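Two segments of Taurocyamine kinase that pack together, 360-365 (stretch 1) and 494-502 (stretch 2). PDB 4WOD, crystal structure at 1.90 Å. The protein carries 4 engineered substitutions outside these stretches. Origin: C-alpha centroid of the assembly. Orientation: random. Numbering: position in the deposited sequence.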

# COMPACT_ATOMS: atom_id res chain seq x y z
N PRO A 360 21.12 -0.70 13.97
CA PRO A 360 20.44 -1.41 15.06
C PRO A 360 19.31 -2.31 14.56
O PRO A 360 18.58 -1.95 13.64
CB PRO A 360 19.90 -0.28 15.93
CG PRO A 360 20.76 0.90 15.62
CD PRO A 360 21.07 0.77 14.15
N GLU A 361 19.18 -3.48 15.18
CA GLU A 361 18.13 -4.44 14.82
C GLU A 361 16.75 -3.89 15.19
O GLU A 361 16.59 -3.28 16.25
CB GLU A 361 18.36 -5.79 15.51
CG GLU A 361 19.00 -5.70 16.89
CD GLU A 361 20.50 -5.38 16.82
OE1 GLU A 361 21.20 -6.00 16.00
OE2 GLU A 361 20.95 -4.48 17.58
N GLY A 362 15.77 -4.08 14.31
CA GLY A 362 14.45 -3.52 14.53
C GLY A 362 14.31 -2.08 14.08
O GLY A 362 13.21 -1.57 13.90
N VAL A 363 15.43 -1.39 13.89
CA VAL A 363 15.34 -0.02 13.39
C VAL A 363 15.09 -0.08 11.88
O VAL A 363 15.65 -0.94 11.20
CB VAL A 363 16.60 0.80 13.73
CG1 VAL A 363 16.59 2.13 13.00
CG2 VAL A 363 16.67 1.01 15.24
N MET A 364 14.23 0.79 11.39
CA MET A 364 13.87 0.80 9.97
C MET A 364 15.09 0.91 9.04
O MET A 364 15.91 1.79 9.21
CB MET A 364 12.92 1.95 9.69
CG MET A 364 12.37 2.01 8.27
SD MET A 364 11.60 3.63 7.96
CE MET A 364 11.25 3.49 6.21
N PRO A 365 15.21 -0.01 8.06
CA PRO A 365 16.30 0.16 7.09
C PRO A 365 15.93 1.25 6.07
O PRO A 365 14.75 1.53 5.89
CB PRO A 365 16.41 -1.23 6.45
CG PRO A 365 15.06 -1.81 6.59
CD PRO A 365 14.48 -1.27 7.87
N PHE A 494 13.85 7.80 23.69
CA PHE A 494 13.26 6.95 22.65
C PHE A 494 13.46 7.47 21.23
O PHE A 494 13.28 8.67 20.95
CB PHE A 494 11.76 6.78 22.90
CG PHE A 494 11.45 5.97 24.12
CD1 PHE A 494 11.33 4.58 24.04
CD2 PHE A 494 11.34 6.57 25.36
CE1 PHE A 494 11.07 3.83 25.17
CE2 PHE A 494 11.08 5.82 26.49
CZ PHE A 494 10.95 4.45 26.39
N LEU A 495 13.78 6.55 20.33
CA LEU A 495 13.67 6.82 18.91
C LEU A 495 12.23 7.23 18.60
O LEU A 495 11.30 6.82 19.29
CB LEU A 495 14.06 5.59 18.10
CG LEU A 495 15.52 5.17 18.22
CD1 LEU A 495 15.78 3.95 17.32
CD2 LEU A 495 16.40 6.35 17.84
N PHE A 496 12.06 8.04 17.57
CA PHE A 496 10.71 8.52 17.18
C PHE A 496 9.88 7.45 16.46
O PHE A 496 10.44 6.43 16.04
CB PHE A 496 10.86 9.78 16.32
CG PHE A 496 11.36 10.97 17.07
CD1 PHE A 496 11.45 10.94 18.47
CD2 PHE A 496 11.75 12.12 16.39
CE1 PHE A 496 11.91 12.06 19.17
CE2 PHE A 496 12.21 13.21 17.08
CZ PHE A 496 12.29 13.18 18.47
N PRO A 497 8.54 7.66 16.32
CA PRO A 497 7.71 6.58 15.77
C PRO A 497 8.05 6.24 14.32
O PRO A 497 7.50 5.29 13.80
CB PRO A 497 6.27 7.12 15.87
CG PRO A 497 6.33 8.13 17.01
CD PRO A 497 7.72 8.76 16.87
N THR A 498 8.93 7.01 13.69
CA THR A 498 9.33 6.75 12.32
C THR A 498 10.18 5.48 12.23
O THR A 498 9.86 4.57 11.47
CB THR A 498 10.12 7.95 11.74
OG1 THR A 498 11.08 8.39 12.71
CG2 THR A 498 9.19 9.12 11.37
N ILE A 499 11.24 5.40 13.04
CA ILE A 499 12.25 4.38 12.87
C ILE A 499 12.38 3.44 14.06
O ILE A 499 13.05 2.41 13.97
CB ILE A 499 13.65 5.02 12.56
CG1 ILE A 499 14.24 5.74 13.78
CG2 ILE A 499 13.52 5.97 11.40
CD1 ILE A 499 15.70 6.20 13.58
N MET A 500 11.70 3.78 15.16
CA MET A 500 11.88 3.04 16.41
C MET A 500 11.51 1.57 16.22
O MET A 500 10.73 1.21 15.32
CB MET A 500 11.04 3.66 17.54
CG MET A 500 9.56 3.50 17.31
SD MET A 500 8.60 4.57 18.39
CE MET A 500 9.13 4.03 20.01
N SER A 501 12.09 0.73 17.06
CA SER A 501 11.88 -0.72 16.94
C SER A 501 10.56 -1.09 17.58
O SER A 501 9.92 -0.26 18.24
CB SER A 501 13.02 -1.50 17.57
OG SER A 501 12.93 -1.52 18.99
N LYS A 502 10.16 -2.34 17.37
CA LYS A 502 8.92 -2.87 17.97
C LYS A 502 9.03 -2.93 19.49
O LYS A 502 8.09 -2.56 20.20
CB LYS A 502 8.60 -4.25 17.40
CG LYS A 502 7.31 -4.87 17.93
CD LYS A 502 6.95 -6.13 17.15
CE LYS A 502 6.92 -7.33 18.06
NZ LYS A 502 6.44 -8.55 17.34
O HOH W 1 11.02 -3.45 14.46

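This is a small loop-to-loop contact, fastened by one backbone hydrogen bond, two CA-H...O contacts and a bridging water, and filled in beside them by a few apolar side chains. Neither stretch forms a regular strand where they meet, and the two together bury 282 Å².

The fixed point is the carbonyl of Ile499. Met364 N donates a hydrogen bond to Ile499 O at 3.3 Å, long but well aimed, with an angle of 159° at the hydrogen. The same oxygen also receives a CA-H...O contact from Val363, with Val363 CA 3.4 Å from Ile499 O. One acceptor thus engages two consecutive residues of the partner, and the register is in keeping with this: the CA atoms of Met364 and Ile499 lie 4.9 Å apart.

A second tie runs the other way, with stretch 1 supplying the acceptor. Gly362 O takes a CA-H...O contact from Ser501, the distance from Gly362 O to Ser501 CA being 3.4 Å. It also receives a hydrogen bond from a water, 2.9 Å from Gly362 O to the water oxygen, and that water in turn accepts from Lys502 N at 3.2 Å. The water therefore links a loop carbonyl to a backbone amide in the first turn of a helix. Ser501 sits at the N-cap of that helix, and its OG is occupied in capping a backbone N just past the stretch; what it offers to the partner is carbon, with Ser501 CB 4.2 Å from Glu361 O.

The absence of a side chain at Gly362 leaves room for the close approach at this end. Pro360 to Val363 form a type II beta turn, closed by a hydrogen bond from Val363 N to Pro360 O at 3.2 Å, and Gly362 takes the positive phi of 84° that such a turn places at its third position. Two demands converge here. A CB at these backbone angles would be jammed against the preceding carbonyl oxygen, and an ideal CB would also lie 2.8 Å from Ser501 CB, a clash. Without one, the CA atoms of Gly362 and Ser501 can approach to 4.5 Å.

Apolar packing completes the contact. Val363, with chi1 in t, uses both methyls: CG2 lies 3.7 Å from Leu495 CD1, while CG1 lies 4.1 Å from Ile499 CB. Leu495 thereby brings an earlier part of stretch 2 into the same contact. Met364 starts toward the partner, and the end of its extended t, t, t side chain leads away overall, yet Met364 SD still lies 4.0 Å from Thr498 O, while Met364 CB packs 4.3 Å from Ile499 CB. Met500, between two engaged residues, points its CA-to-CB bond away.

The rule to read here is economical: let a turn present a glycine where the CA atoms of the two stretches come closest, share one carbonyl between successive residues, and set a branched side chain beside the polar link.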